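Local coordinates for muconate lactonizing enzyme (Corynebacterium glutamicum, PDB 3I4K), which belongs to the enolase superfamily, in the mandelate racemase and muconate lactonizing enzyme family, and holds a magnesium ion in its barrel domain, at residues R166-M172 / V195-I201. Coordinates in Å, arbitrary orientation, origin at the centre of the assembly. Numbering follows the deposited sequence.
Sequences RSFKLKM and VSLRIDI. With MG (magnesium ion), chain J; ACY (acetic acid), chain I.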
ATOM      1  N   ARG A 166      17.871   6.568 -22.863  1.00 43.88           N
ATOM      2  CA  ARG A 166      17.773   8.015 -22.969  1.00 44.99           C
ATOM      3  C   ARG A 166      18.287   8.693 -21.696  1.00 42.67           C
ATOM      4  O   ARG A 166      18.373   9.918 -21.625  1.00 43.28           O
ATOM      5  CB  ARG A 166      16.317   8.411 -23.218  1.00 49.38           C
ATOM      6  CG  ARG A 166      15.603   7.508 -24.219  1.00 54.70           C
ATOM      7  CD  ARG A 166      14.668   8.322 -25.087  1.00 60.33           C
ATOM      8  NE  ARG A 166      15.395   9.395 -25.765  1.00 64.73           N
ATOM      9  CZ  ARG A 166      14.829  10.300 -26.560  1.00 68.02           C
ATOM     10  NH1 ARG A 166      13.520  10.269 -26.783  1.00 67.59           N
ATOM     11  NH2 ARG A 166      15.577  11.232 -27.141  1.00 70.06           N
ATOM     12  N   SER A 167      18.621   7.889 -20.693  1.00 41.41           N
ATOM     13  CA  SER A 167      19.138   8.408 -19.435  1.00 40.57           C
ATOM     14  C   SER A 167      20.261   7.518 -18.904  1.00 39.40           C
ATOM     15  O   SER A 167      20.206   6.281 -19.008  1.00 38.35           O
ATOM     16  CB  SER A 167      18.014   8.517 -18.386  1.00 39.28           C
ATOM     17  OG  SER A 167      17.618   7.240 -17.908  1.00 39.26           O
ATOM     18  N   PHE A 168      21.272   8.164 -18.330  1.00 38.94           N
ATOM     19  CA  PHE A 168      22.431   7.476 -17.778  1.00 39.79           C
ATOM     20  C   PHE A 168      22.772   7.945 -16.363  1.00 37.80           C
ATOM     21  O   PHE A 168      22.725   9.134 -16.055  1.00 34.85           O
ATOM     22  CB  PHE A 168      23.629   7.687 -18.705  1.00 41.35           C
ATOM     23  CG  PHE A 168      23.484   7.006 -20.031  1.00 41.88           C
ATOM     24  CD1 PHE A 168      23.802   5.654 -20.169  1.00 43.47           C
ATOM     25  CD2 PHE A 168      22.983   7.696 -21.130  1.00 43.29           C
ATOM     26  CE1 PHE A 168      23.621   5.000 -21.384  1.00 43.46           C
ATOM     27  CE2 PHE A 168      22.797   7.052 -22.347  1.00 42.69           C
ATOM     28  CZ  PHE A 168      23.116   5.702 -22.475  1.00 43.92           C
ATOM     29  N   LYS A 169      23.118   6.986 -15.515  1.00 37.80           N
ATOM     30  CA  LYS A 169      23.485   7.246 -14.126  1.00 39.21           C
ATOM     31  C   LYS A 169      24.979   6.939 -13.944  1.00 39.84           C
ATOM     32  O   LYS A 169      25.437   5.829 -14.248  1.00 39.30           O
ATOM     33  CB  LYS A 169      22.637   6.361 -13.216  1.00 37.35           C
ATOM     34  CG  LYS A 169      23.034   6.324 -11.757  1.00 37.45           C
ATOM     35  CD  LYS A 169      22.135   5.337 -11.036  1.00 33.36           C
ATOM     36  CE  LYS A 169      22.709   4.905  -9.717  1.00 28.42           C
ATOM     37  NZ  LYS A 169      21.722   4.063  -8.992  1.00 32.15           N
ATOM     38  N   LEU A 170      25.726   7.926 -13.453  1.00 39.68           N
ATOM     39  CA  LEU A 170      27.167   7.797 -13.231  1.00 40.00           C
ATOM     40  C   LEU A 170      27.537   7.668 -11.751  1.00 40.52           C
ATOM     41  O   LEU A 170      27.351   8.607 -10.970  1.00 38.10           O
ATOM     42  CB  LEU A 170      27.889   9.017 -13.803  1.00 39.86           C
ATOM     43  CG  LEU A 170      27.669   9.317 -15.285  1.00 43.92           C
ATOM     44  CD1 LEU A 170      28.158  10.710 -15.619  1.00 42.56           C
ATOM     45  CD2 LEU A 170      28.396   8.277 -16.102  1.00 45.12           C
ATOM     46  N   LYS A 171      28.067   6.512 -11.367  1.00 40.07           N
ATOM     47  CA  LYS A 171      28.473   6.299  -9.986  1.00 39.78           C
ATOM     48  C   LYS A 171      29.726   7.141  -9.725  1.00 39.68           C
ATOM     49  O   LYS A 171      30.540   7.340 -10.622  1.00 40.19           O
ATOM     50  CB  LYS A 171      28.759   4.809  -9.738  1.00 40.18           C
ATOM     51  CG  LYS A 171      27.502   3.924  -9.668  1.00 41.69           C
ATOM     52  CD  LYS A 171      27.836   2.429  -9.711  1.00 42.89           C
ATOM     53  CE  LYS A 171      26.655   1.535  -9.299  1.00 43.69           C
ATOM     54  NZ  LYS A 171      25.437   1.585 -10.164  1.00 45.96           N
HETATM   55  N   MSE A 172      29.858   7.653  -8.505  1.00 39.02           N
HETATM   56  CA  MSE A 172      31.000   8.474  -8.109  1.00 40.83           C
HETATM   57  C   MSE A 172      31.385   8.089  -6.689  1.00 39.77           C
HETATM   58  O   MSE A 172      30.777   7.209  -6.093  1.00 40.05           O
HETATM   59  CB  MSE A 172      30.633   9.957  -8.092  1.00 40.83           C
HETATM   60  CG  MSE A 172      30.031  10.513  -9.361  1.00 43.40           C
HETATM   61 SE   MSE A 172      29.616  12.410  -9.122  1.00 49.22          SE
HETATM   62  CE  MSE A 172      31.428  13.125  -9.164  1.00 47.25           C
ATOM     63  N   VAL A 195      21.305  13.114 -23.661  1.00 50.55           N
ATOM     64  CA  VAL A 195      20.632  12.317 -22.647  1.00 49.23           C
ATOM     65  C   VAL A 195      20.537  12.986 -21.280  1.00 46.51           C
ATOM     66  O   VAL A 195      21.146  14.027 -21.035  1.00 48.14           O
ATOM     67  CB  VAL A 195      21.330  10.948 -22.461  1.00 50.18           C
ATOM     68  CG1 VAL A 195      21.247  10.135 -23.747  1.00 51.87           C
ATOM     69  CG2 VAL A 195      22.776  11.153 -22.065  1.00 49.35           C
ATOM     70  N   SER A 196      19.752  12.373 -20.401  1.00 44.39           N
ATOM     71  CA  SER A 196      19.561  12.859 -19.041  1.00 40.70           C
ATOM     72  C   SER A 196      20.652  12.226 -18.192  1.00 39.79           C
ATOM     73  O   SER A 196      20.764  10.999 -18.131  1.00 40.21           O
ATOM     74  CB  SER A 196      18.180  12.442 -18.515  1.00 38.79           C
ATOM     75  OG  SER A 196      18.044  12.730 -17.124  1.00 38.77           O
ATOM     76  N   LEU A 197      21.452  13.058 -17.535  1.00 38.82           N
ATOM     77  CA  LEU A 197      22.541  12.558 -16.708  1.00 38.63           C
ATOM     78  C   LEU A 197      22.274  12.679 -15.214  1.00 38.14           C
ATOM     79  O   LEU A 197      21.921  13.752 -14.733  1.00 38.34           O
ATOM     80  CB  LEU A 197      23.834  13.304 -17.054  1.00 37.83           C
ATOM     81  CG  LEU A 197      24.352  13.126 -18.486  1.00 39.74           C
ATOM     82  CD1 LEU A 197      25.607  13.961 -18.688  1.00 37.43           C
ATOM     83  CD2 LEU A 197      24.641  11.644 -18.743  1.00 41.23           C
ATOM     84  N   ARG A 198      22.452  11.572 -14.497  1.00 36.85           N
ATOM     85  CA  ARG A 198      22.273  11.520 -13.048  1.00 36.47           C
ATOM     86  C   ARG A 198      23.551  10.936 -12.451  1.00 36.75           C
ATOM     87  O   ARG A 198      24.304  10.255 -13.152  1.00 33.88           O
ATOM     88  CB  ARG A 198      21.120  10.589 -12.650  1.00 37.85           C
ATOM     89  CG  ARG A 198      19.788  10.857 -13.310  1.00 32.94           C
ATOM     90  CD  ARG A 198      19.729  10.190 -14.664  1.00 34.31           C
ATOM     91  NE  ARG A 198      18.446  10.417 -15.311  1.00 31.99           N
ATOM     92  CZ  ARG A 198      17.344   9.738 -15.036  1.00 31.58           C
ATOM     93  NH1 ARG A 198      17.361   8.777 -14.119  1.00 31.99           N
ATOM     94  NH2 ARG A 198      16.225  10.020 -15.689  1.00 33.57           N
ATOM     95  N   ILE A 199      23.799  11.217 -11.171  1.00 35.01           N
ATOM     96  CA  ILE A 199      24.958  10.658 -10.485  1.00 35.42           C
ATOM     97  C   ILE A 199      24.498   9.958  -9.208  1.00 36.14           C
ATOM     98  O   ILE A 199      23.332  10.064  -8.814  1.00 33.55           O
ATOM     99  CB  ILE A 199      26.026  11.732 -10.155  1.00 35.38           C
ATOM    100  CG1 ILE A 199      25.434  12.835  -9.279  1.00 38.13           C
ATOM    101  CG2 ILE A 199      26.602  12.297 -11.434  1.00 35.15           C
ATOM    102  CD1 ILE A 199      25.495  12.518  -7.800  1.00 37.97           C
ATOM    103  N   ASP A 200      25.408   9.217  -8.588  1.00 35.52           N
ATOM    104  CA  ASP A 200      25.115   8.488  -7.358  1.00 34.85           C
ATOM    105  C   ASP A 200      26.454   8.274  -6.657  1.00 36.29           C
ATOM    106  O   ASP A 200      27.351   7.629  -7.210  1.00 35.91           O
ATOM    107  CB  ASP A 200      24.453   7.143  -7.688  1.00 34.34           C
ATOM    108  CG  ASP A 200      24.050   6.367  -6.445  1.00 34.49           C
ATOM    109  OD1 ASP A 200      24.306   6.869  -5.335  1.00 35.05           O
ATOM    110  OD2 ASP A 200      23.482   5.253  -6.565  1.00 35.93           O
ATOM    111  N   ILE A 201      26.593   8.829  -5.455  1.00 34.14           N
ATOM    112  CA  ILE A 201      27.835   8.711  -4.705  1.00 33.52           C
ATOM    113  C   ILE A 201      27.740   7.711  -3.561  1.00 35.37           C
ATOM    114  O   ILE A 201      28.670   7.572  -2.760  1.00 37.83           O
ATOM    115  CB  ILE A 201      28.256  10.076  -4.149  1.00 32.80           C
ATOM    116  CG1 ILE A 201      27.900  11.161  -5.169  1.00 29.68           C
ATOM    117  CG2 ILE A 201      29.779  10.102  -3.913  1.00 35.18           C
ATOM    118  CD1 ILE A 201      28.320  12.549  -4.764  1.00 27.86           C
TER
HETATM  119 MG    MG J 385      21.967   4.152  -5.280  1.00 28.28          MG
HETATM  120  C   ACY I 384      22.664   1.695  -5.923  1.00 34.04           C
HETATM  121  O   ACY I 384      23.118   2.164  -4.892  1.00 32.46           O
HETATM  122  OXT ACY I 384      21.828   2.414  -6.674  1.00 34.02           O
HETATM  123  CH3 ACY I 384      23.034   0.301  -6.362  1.00 34.85           C
HETATM  124  O   HOH W   1      22.703   5.379  -3.749  1.00 33.52           O
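Metal sites of enolase-superfamily barrels gather at the C-terminal ends of the strands, and here Asp200 OD2 binds MG at 2.3 Å, alongside Glu226 and Asp251, while Asp200 OD1 accepts a hydrogen bond from Asn202 N. Lys169 NZ reaches the same Asp200 OD2 at 3.2 Å, a salt bridge whose hydrogen bond is weak; Lys169 NZ makes a shorter one (2.8 Å) to OXT of the acetic acid, probably from the crystallisation liquor, that chelates MG through both oxygens, and also pairs with Glu226 and Glu329. Beneath this site the backbones run parallel: Phe168 and Leu170 each use both N and O, from Phe168 N to Ser196 O (2.9 Å) through Leu170 N to Arg198 O (2.7 Å), with Met172 N closing on Asp200 O (2.8 Å). Alternation sorts the side chains. Ser167, Lys169, Arg198 and Asp200 share the polar barrel interior, whereas Phe168, Leu170, Leu197 and Ile199 face outward. Helix 177-189, the beta-alpha-beta crossover, covers Leu170, Met172 and Leu197; helix 149-163 packs on Phe168, and strands 137-144 and 224-226 continue the sheet.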